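Local coordinates for alcohol dehydrogenase (PDB 5VM2), which is an oxidoreductase of unknown specificity involved in membrane biogenesis, probably oxidising a CH-OH group with NAD or NADP as acceptor, as in zinc-containing alcohol dehydrogenases, at residues A[251-256]-A[274-280]; A[261-267]-A[284-290]. One frame throughout, in Å; residues are numbered along the deposited sequence.

In the fold
Both contacts lie in the Rossmann-fold domain, which probably binds NAD(H) or NADP(H) as in its relatives, at the end of its six-stranded parallel sheet. From strand 238-243 the chain enters helix 248-253, on and just beyond which lie residues 251-256 of contact 1. It then forms strand 262-267, leaves the sheet through the helix-free connection 268-283, and returns as edge strand 286-290. Contact 1 closes 274-280 onto 251-256; contact 2 pairs the last two strands, closing that connection. The segments alternate, so the contacts cross rather than nest. They meet where Ala254 and Pro255 pack on Ile264, and where Ile276 and Phe278 touch Ile287, joining helix, connection and sheet edge.

Contact 1: A[251-256]-A[274-280]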
ATOM      1  N   VAL A 251      -5.803 -16.020   7.194  1.00 55.22           N
ATOM      2  CA  VAL A 251      -4.905 -16.049   8.348  1.00 54.06           C
ATOM      3  C   VAL A 251      -4.954 -17.417   9.022  1.00 52.66           C
ATOM      4  O   VAL A 251      -3.918 -18.035   9.299  1.00 49.11           O
ATOM      5  CB  VAL A 251      -5.264 -14.924   9.337  1.00 59.49           C
ATOM      6  CG1 VAL A 251      -4.514 -15.104  10.643  1.00 59.09           C
ATOM      7  CG2 VAL A 251      -4.968 -13.561   8.734  1.00 61.10           C
ATOM      8  N   LYS A 252      -6.165 -17.912   9.282  1.00 54.27           N
ATOM      9  CA  LYS A 252      -6.330 -19.229   9.889  1.00 53.01           C
ATOM     10  C   LYS A 252      -5.816 -20.340   8.981  1.00 49.13           C
ATOM     11  O   LYS A 252      -5.444 -21.415   9.466  1.00 49.43           O
ATOM     12  CB  LYS A 252      -7.805 -19.445  10.221  1.00 54.89           C
ATOM     13  CG  LYS A 252      -8.114 -20.650  11.083  1.00 57.65           C
ATOM     14  CD  LYS A 252      -9.522 -20.531  11.642  1.00 64.19           C
ATOM     15  CE  LYS A 252      -9.996 -21.836  12.253  1.00 69.75           C
ATOM     16  NZ  LYS A 252      -9.171 -22.248  13.412  1.00 70.89           N
ATOM     17  N   GLN A 253      -5.794 -20.102   7.664  1.00 46.07           N
ATOM     18  CA  GLN A 253      -5.324 -21.101   6.709  1.00 45.12           C
ATOM     19  C   GLN A 253      -3.807 -21.227   6.706  1.00 40.63           C
ATOM     20  O   GLN A 253      -3.282 -22.332   6.523  1.00 39.82           O
ATOM     21  CB  GLN A 253      -5.791 -20.745   5.296  1.00 48.80           C
ATOM     22  CG  GLN A 253      -7.101 -21.379   4.854  1.00 56.37           C
ATOM     23  CD  GLN A 253      -7.465 -20.998   3.426  1.00 60.02           C
ATOM     24  OE1 GLN A 253      -6.777 -20.196   2.792  1.00 59.00           O
ATOM     25  NE2 GLN A 253      -8.553 -21.565   2.919  1.00 65.30           N
ATOM     26  N   ALA A 254      -3.096 -20.114   6.896  1.00 37.54           N
ATOM     27  CA  ALA A 254      -1.647 -20.110   6.709  1.00 34.68           C
ATOM     28  C   ALA A 254      -0.901 -21.158   7.530  1.00 34.59           C
ATOM     29  O   ALA A 254       0.080 -21.715   7.007  1.00 34.21           O
ATOM     30  CB  ALA A 254      -1.094 -18.710   7.001  1.00 32.10           C
ATOM     31  N   PRO A 255      -1.276 -21.467   8.783  1.00 33.64           N
ATOM     32  CA  PRO A 255      -0.577 -22.552   9.494  1.00 33.51           C
ATOM     33  C   PRO A 255      -0.521 -23.859   8.723  1.00 35.22           C
ATOM     34  O   PRO A 255       0.475 -24.586   8.809  1.00 34.05           O
ATOM     35  CB  PRO A 255      -1.397 -22.701  10.784  1.00 36.48           C
ATOM     36  CG  PRO A 255      -1.964 -21.364  11.016  1.00 37.38           C
ATOM     37  CD  PRO A 255      -2.229 -20.768   9.671  1.00 36.66           C
ATOM     38  N   TYR A 256      -1.573 -24.182   7.972  1.00 36.56           N
ATOM     39  CA  TYR A 256      -1.633 -25.432   7.228  1.00 36.70           C
ATOM     40  C   TYR A 256      -0.842 -25.396   5.926  1.00 35.61           C
ATOM     41  O   TYR A 256      -0.736 -26.432   5.257  1.00 37.55           O
ATOM     42  CB  TYR A 256      -3.098 -25.775   6.952  1.00 37.05           C
ATOM     43  CG  TYR A 256      -3.899 -25.922   8.230  1.00 43.23           C
ATOM     44  CD1 TYR A 256      -4.587 -24.845   8.773  1.00 40.35           C
ATOM     45  CD2 TYR A 256      -3.942 -27.133   8.904  1.00 46.83           C
ATOM     46  CE1 TYR A 256      -5.308 -24.976   9.949  1.00 43.83           C
ATOM     47  CE2 TYR A 256      -4.663 -27.277  10.081  1.00 49.96           C
ATOM     48  CZ  TYR A 256      -5.341 -26.196  10.597  1.00 50.37           C
ATOM     49  OH  TYR A 256      -6.056 -26.337  11.763  1.00 56.03           O
ATOM     50  N   SER A 274      -8.112 -14.075  15.312  1.00 70.94           N
ATOM     51  CA  SER A 274      -8.067 -15.279  14.492  1.00 67.21           C
ATOM     52  C   SER A 274      -7.463 -16.414  15.302  1.00 65.64           C
ATOM     53  O   SER A 274      -6.389 -16.256  15.888  1.00 63.87           O
ATOM     54  CB  SER A 274      -7.254 -15.047  13.212  1.00 62.69           C
ATOM     55  OG  SER A 274      -5.912 -14.711  13.518  1.00 60.07           O
ATOM     56  N   ALA A 275      -8.150 -17.555  15.327  1.00 46.70           N
ATOM     57  CA  ALA A 275      -7.690 -18.719  16.076  1.00 47.58           C
ATOM     58  C   ALA A 275      -6.564 -19.413  15.316  1.00 47.59           C
ATOM     59  O   ALA A 275      -6.766 -19.893  14.194  1.00 49.69           O
ATOM     60  CB  ALA A 275      -8.849 -19.682  16.326  1.00 50.90           C
ATOM     61  N   ILE A 276      -5.381 -19.470  15.925  1.00 45.53           N
ATOM     62  CA  ILE A 276      -4.195 -20.044  15.298  1.00 42.47           C
ATOM     63  C   ILE A 276      -3.948 -21.429  15.879  1.00 43.98           C
ATOM     64  O   ILE A 276      -3.974 -21.615  17.103  1.00 44.76           O
ATOM     65  CB  ILE A 276      -2.966 -19.141  15.499  1.00 40.52           C
ATOM     66  CG1 ILE A 276      -3.177 -17.782  14.825  1.00 41.27           C
ATOM     67  CG2 ILE A 276      -1.708 -19.822  14.960  1.00 40.25           C
ATOM     68  CD1 ILE A 276      -3.771 -17.865  13.433  1.00 43.36           C
ATOM     69  N   ASN A 277      -3.710 -22.404  15.004  1.00 44.88           N
ATOM     70  CA  ASN A 277      -3.378 -23.765  15.422  1.00 44.92           C
ATOM     71  C   ASN A 277      -1.859 -23.865  15.505  1.00 42.48           C
ATOM     72  O   ASN A 277      -1.181 -24.211  14.534  1.00 39.57           O
ATOM     73  CB  ASN A 277      -3.971 -24.784  14.455  1.00 47.60           C
ATOM     74  CG  ASN A 277      -3.777 -26.220  14.918  1.00 49.17           C
ATOM     75  OD1 ASN A 277      -2.914 -26.515  15.745  1.00 48.33           O
ATOM     76  ND2 ASN A 277      -4.586 -27.123  14.379  1.00 50.83           N
ATOM     77  N   PHE A 278      -1.316 -23.571  16.691  1.00 41.69           N
ATOM     78  CA  PHE A 278       0.135 -23.581  16.860  1.00 41.91           C
ATOM     79  C   PHE A 278       0.715 -24.988  16.800  1.00 44.42           C
ATOM     80  O   PHE A 278       1.900 -25.150  16.484  1.00 43.07           O
ATOM     81  CB  PHE A 278       0.518 -22.897  18.171  1.00 41.80           C
ATOM     82  CG  PHE A 278       0.528 -21.402  18.072  1.00 41.81           C
ATOM     83  CD1 PHE A 278       1.455 -20.763  17.266  1.00 41.02           C
ATOM     84  CD2 PHE A 278      -0.403 -20.639  18.755  1.00 43.18           C
ATOM     85  CE1 PHE A 278       1.463 -19.381  17.146  1.00 41.11           C
ATOM     86  CE2 PHE A 278      -0.401 -19.257  18.649  1.00 42.81           C
ATOM     87  CZ  PHE A 278       0.534 -18.625  17.843  1.00 42.11           C
ATOM     88  N   LEU A 279      -0.092 -26.010  17.096  1.00 45.96           N
ATOM     89  CA  LEU A 279       0.382 -27.383  16.962  1.00 48.87           C
ATOM     90  C   LEU A 279       0.860 -27.660  15.542  1.00 48.26           C
ATOM     91  O   LEU A 279       1.884 -28.323  15.342  1.00 50.37           O
ATOM     92  CB  LEU A 279      -0.725 -28.361  17.365  1.00 52.61           C
ATOM     93  CG  LEU A 279      -0.389 -29.854  17.313  1.00 54.98           C
ATOM     94  CD1 LEU A 279       0.926 -30.144  18.020  1.00 55.02           C
ATOM     95  CD2 LEU A 279      -1.516 -30.680  17.914  1.00 57.16           C
ATOM     96  N   LYS A 280       0.146 -27.136  14.543  1.00 46.24           N
ATOM     97  CA  LYS A 280       0.518 -27.356  13.150  1.00 44.45           C
ATOM     98  C   LYS A 280       1.820 -26.658  12.775  1.00 40.57           C
ATOM     99  O   LYS A 280       2.443 -27.034  11.777  1.00 40.19           O
ATOM    100  CB  LYS A 280      -0.609 -26.879  12.230  1.00 48.24           C
ATOM    101  CG  LYS A 280      -0.621 -27.535  10.853  1.00 53.47           C
ATOM    102  CD  LYS A 280      -1.321 -28.888  10.890  1.00 57.58           C
ATOM    103  CE  LYS A 280      -0.952 -29.743   9.684  1.00 59.98           C
ATOM    104  NZ  LYS A 280      -1.175 -29.043   8.388  1.00 60.89           N
TER
HETATM  105  O   HOH W   1      -4.907 -21.873  12.270  1.00 59.01           O
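The connection between the last two strands of the Rossmann-type domain runs here across residues 251-256, on and just beyond helix 248-253. Ser274 begins the contact, its OG 3.2 Å from Val251 CG1, a van der Waals approach on a residue whose side chain also packs on Glu243 and Val270. At Ala275 the interaction becomes polar: the Lys252 side chain, extended as far as CE, brings NZ to 3.5 Å from Ala275 O, a weak hydrogen bond. Ile276 turns both its branches to use, CD1 lying 4.0 Å from Val251 CG1 and CG2 4.2 Å from Pro255 CG, so that it bridges two apolar residues four positions apart. Beside it, water 1 donates to Lys252 O (2.9 Å) and weakly to Ala275 O (3.3 Å), and accepts from Asn277 N (3.0 Å), linking the two backbones where they do not bond directly. Asn277 adds a side-chain tie, with ND2 donating to Tyr256 OH at 3.1 Å, while its OD1 weakly accepts from Lys280 N at 3.3 Å within the turn that follows. That turn brings Lys280 back to the contact: its CG is 3.8 Å from Pro255 O, and its NZ approaches Tyr256 CD2 to 3.4 Å, obliquely to the ring. Tyr256 also packs on Ile226 of helix 225-232, and Pro255 on Ile281. The chemistry is thus a small apolar patch of Val251, Pro255 and Ile276, bordered by polar links, which implies that a connection without regular secondary structure is held to 251-256 mainly through side chains and a bridging water.

Contact 2: A[261-267]-A[284-290]; sequences GGKIMIV and EVTIQTV
Parallel strands 262-267 and 286-290 form the end of the Rossmann-type sheet, 286-290 being an outermost of its six strands within this chain. Their axes approach to 4.6 Å and cross at -22°. The register pairs Lys263 with Thr286 through to Val267 with Val290. Gly261 (phi/psi 71/3) turns the corner; from Lys263 on the backbone is extended (near -110/125 at Ile264 and Met265).

Five hydrogen bonds alternate: Thr286 N to Gly262 O (3.0 Å), Ile264 N to Thr286 O (2.7 Å), Gln288 N to Ile264 O (2.8 Å), Ile266 N to Gln288 O (2.9 Å) and Val290 N to Ile266 O (2.8 Å). CA-H...O contacts accompany them, including Lys263 CA to Thr286 O at 3.3 Å.

Ile264, Ile266, Ile287 and Thr289 share one face. All three isoleucines are mt; Ile266 CD1 meets Ile287 CG2 at 3.7 Å, and Ile264 CD1 meets Ile287 CG1 at 4.0 Å. On the other face, which helix 145-163 covers near Met265, Val267 and Val290, Met265 is mmm, placing CE 3.6 Å from Val290 CG2.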
ATOM      1  N   GLY A 261       9.944 -24.624  10.161  1.00 29.80           N
ATOM      2  CA  GLY A 261      10.983 -23.624  10.066  1.00 30.88           C
ATOM      3  C   GLY A 261      10.692 -22.470   9.134  1.00 29.58           C
ATOM      4  O   GLY A 261      11.554 -21.598   8.978  1.00 31.31           O
ATOM      5  N   GLY A 262       9.507 -22.423   8.520  1.00 27.69           N
ATOM      6  CA  GLY A 262       9.168 -21.393   7.561  1.00 24.40           C
ATOM      7  C   GLY A 262       8.619 -20.132   8.205  1.00 26.01           C
ATOM      8  O   GLY A 262       8.658 -19.942   9.423  1.00 26.88           O
ATOM      9  N   LYS A 263       8.087 -19.251   7.356  1.00 26.55           N
ATOM     10  CA  LYS A 263       7.595 -17.954   7.801  1.00 27.78           C
ATOM     11  C   LYS A 263       6.183 -17.703   7.299  1.00 24.54           C
ATOM     12  O   LYS A 263       5.871 -17.972   6.136  1.00 25.83           O
ATOM     13  CB  LYS A 263       8.482 -16.815   7.306  1.00 31.14           C
ATOM     14  CG  LYS A 263       9.863 -16.759   7.916  1.00 32.71           C
ATOM     15  CD  LYS A 263      10.737 -15.828   7.093  1.00 36.16           C
ATOM     16  CE  LYS A 263      12.135 -15.706   7.677  1.00 39.60           C
ATOM     17  NZ  LYS A 263      13.036 -14.996   6.734  1.00 41.72           N
ATOM     18  N   ILE A 264       5.344 -17.159   8.181  1.00 26.38           N
ATOM     19  CA  ILE A 264       4.062 -16.568   7.815  1.00 26.19           C
ATOM     20  C   ILE A 264       4.187 -15.057   7.985  1.00 29.34           C
ATOM     21  O   ILE A 264       4.566 -14.580   9.060  1.00 31.24           O
ATOM     22  CB  ILE A 264       2.912 -17.118   8.677  1.00 26.11           C
ATOM     23  CG1 ILE A 264       2.743 -18.626   8.446  1.00 26.09           C
ATOM     24  CG2 ILE A 264       1.621 -16.367   8.370  1.00 25.05           C
ATOM     25  CD1 ILE A 264       1.881 -19.311   9.478  1.00 28.62           C
ATOM     26  N   MET A 265       3.892 -14.309   6.926  1.00 27.78           N
ATOM     27  CA  MET A 265       3.917 -12.853   6.966  1.00 27.49           C
ATOM     28  C   MET A 265       2.491 -12.341   6.857  1.00 27.97           C
ATOM     29  O   MET A 265       1.778 -12.689   5.913  1.00 29.02           O
ATOM     30  CB  MET A 265       4.751 -12.273   5.822  1.00 26.75           C
ATOM     31  CG  MET A 265       6.065 -12.976   5.548  1.00 28.28           C
ATOM     32  SD  MET A 265       7.234 -12.852   6.900  1.00 29.82           S
ATOM     33  CE  MET A 265       7.460 -11.078   7.058  1.00 31.20           C
ATOM     34  N   ILE A 266       2.088 -11.515   7.810  1.00 29.05           N
ATOM     35  CA  ILE A 266       0.770 -10.897   7.810  1.00 31.91           C
ATOM     36  C   ILE A 266       0.955  -9.468   7.320  1.00 33.04           C
ATOM     37  O   ILE A 266       1.424  -8.593   8.057  1.00 33.03           O
ATOM     38  CB  ILE A 266       0.124 -10.951   9.193  1.00 34.52           C
ATOM     39  CG1 ILE A 266      -0.067 -12.409   9.605  1.00 34.35           C
ATOM     40  CG2 ILE A 266      -1.187 -10.200   9.194  1.00 35.76           C
ATOM     41  CD1 ILE A 266      -0.439 -12.567  11.036  1.00 39.93           C
ATOM     42  N   VAL A 267       0.587  -9.233   6.064  1.00 31.07           N
ATOM     43  CA  VAL A 267       0.829  -7.950   5.412  1.00 39.11           C
ATOM     44  C   VAL A 267      -0.381  -7.072   5.717  1.00 50.52           C
ATOM     45  O   VAL A 267      -1.352  -7.021   4.962  1.00 48.42           O
ATOM     46  CB  VAL A 267       1.083  -8.113   3.920  1.00 37.86           C
ATOM     47  CG1 VAL A 267       1.156  -6.758   3.247  1.00 34.61           C
ATOM     48  CG2 VAL A 267       2.374  -8.890   3.709  1.00 36.78           C
ATOM     49  N   GLU A 284       9.185 -24.442  14.919  1.00 33.42           N
ATOM     50  CA  GLU A 284       9.961 -23.209  14.761  1.00 34.10           C
ATOM     51  C   GLU A 284       9.500 -22.373  13.568  1.00 33.44           C
ATOM     52  O   GLU A 284      10.304 -21.703  12.915  1.00 34.32           O
ATOM     53  CB  GLU A 284      11.460 -23.514  14.688  1.00 35.89           C
ATOM     54  CG  GLU A 284      11.884 -24.531  15.741  1.00 37.84           C
ATOM     55  CD  GLU A 284      13.253 -24.274  16.319  1.00 34.90           C
ATOM     56  OE1 GLU A 284      13.407 -24.436  17.549  1.00 33.65           O
ATOM     57  OE2 GLU A 284      14.171 -23.927  15.547  1.00 33.92           O
ATOM     58  N   VAL A 285       8.197 -22.390  13.300  1.00 29.61           N
ATOM     59  CA  VAL A 285       7.610 -21.457  12.350  1.00 28.44           C
ATOM     60  C   VAL A 285       7.545 -20.070  12.982  1.00 29.96           C
ATOM     61  O   VAL A 285       7.373 -19.922  14.200  1.00 29.98           O
ATOM     62  CB  VAL A 285       6.213 -21.952  11.921  1.00 27.60           C
ATOM     63  CG1 VAL A 285       5.450 -20.879  11.141  1.00 26.00           C
ATOM     64  CG2 VAL A 285       6.337 -23.235  11.099  1.00 30.33           C
ATOM     65  N   THR A 286       7.700 -19.044  12.149  1.00 28.22           N
ATOM     66  CA  THR A 286       7.649 -17.652  12.572  1.00 30.05           C
ATOM     67  C   THR A 286       6.465 -16.961  11.905  1.00 28.93           C
ATOM     68  O   THR A 286       6.280 -17.073  10.689  1.00 29.55           O
ATOM     69  CB  THR A 286       8.951 -16.932  12.212  1.00 34.37           C
ATOM     70  OG1 THR A 286      10.019 -17.416  13.039  1.00 37.01           O
ATOM     71  CG2 THR A 286       8.803 -15.452  12.410  1.00 37.69           C
ATOM     72  N   ILE A 287       5.659 -16.268  12.705  1.00 28.09           N
ATOM     73  CA  ILE A 287       4.597 -15.401  12.208  1.00 29.98           C
ATOM     74  C   ILE A 287       5.019 -13.968  12.490  1.00 30.67           C
ATOM     75  O   ILE A 287       5.256 -13.603  13.647  1.00 32.84           O
ATOM     76  CB  ILE A 287       3.248 -15.705  12.875  1.00 32.47           C
ATOM     77  CG1 ILE A 287       2.845 -17.162  12.660  1.00 33.17           C
ATOM     78  CG2 ILE A 287       2.166 -14.762  12.349  1.00 34.39           C
ATOM     79  CD1 ILE A 287       1.619 -17.569  13.463  1.00 35.24           C
ATOM     80  N   GLN A 288       5.118 -13.153  11.445  1.00 28.14           N
ATOM     81  CA  GLN A 288       5.497 -11.758  11.628  1.00 29.67           C
ATOM     82  C   GLN A 288       4.497 -10.855  10.929  1.00 27.18           C
ATOM     83  O   GLN A 288       4.168 -11.077   9.761  1.00 26.89           O
ATOM     84  CB  GLN A 288       6.908 -11.472  11.104  1.00 31.04           C
ATOM     85  CG  GLN A 288       7.385 -10.059  11.496  1.00 35.15           C
ATOM     86  CD  GLN A 288       8.838  -9.805  11.160  1.00 36.18           C
ATOM     87  OE1 GLN A 288       9.434 -10.524  10.358  1.00 38.69           O
ATOM     88  NE2 GLN A 288       9.418  -8.777  11.773  1.00 35.38           N
ATOM     89  N   THR A 289       4.015  -9.844  11.648  1.00 28.86           N
ATOM     90  CA  THR A 289       3.209  -8.806  11.028  1.00 27.43           C
ATOM     91  C   THR A 289       4.118  -7.840  10.282  1.00 29.06           C
ATOM     92  O   THR A 289       5.290  -7.662  10.626  1.00 30.13           O
ATOM     93  CB  THR A 289       2.369  -8.054  12.066  1.00 27.28           C
ATOM     94  OG1 THR A 289       3.207  -7.551  13.118  1.00 26.44           O
ATOM     95  CG2 THR A 289       1.307  -8.967  12.661  1.00 26.61           C
ATOM     96  N   VAL A 290       3.578  -7.243   9.226  1.00 29.18           N
ATOM     97  CA  VAL A 290       4.328  -6.338   8.365  1.00 31.60           C
ATOM     98  C   VAL A 290       3.570  -5.022   8.313  1.00 30.83           C
ATOM     99  O   VAL A 290       2.373  -5.007   8.007  1.00 31.19           O
ATOM    100  CB  VAL A 290       4.517  -6.916   6.948  1.00 31.46           C
ATOM    101  CG1 VAL A 290       5.433  -6.025   6.131  1.00 32.37           C
ATOM    102  CG2 VAL A 290       5.083  -8.319   7.024  1.00 32.29           C
TER
HETATM  103  O   HOH W   2      10.864 -19.228  11.084  1.00 35.99           O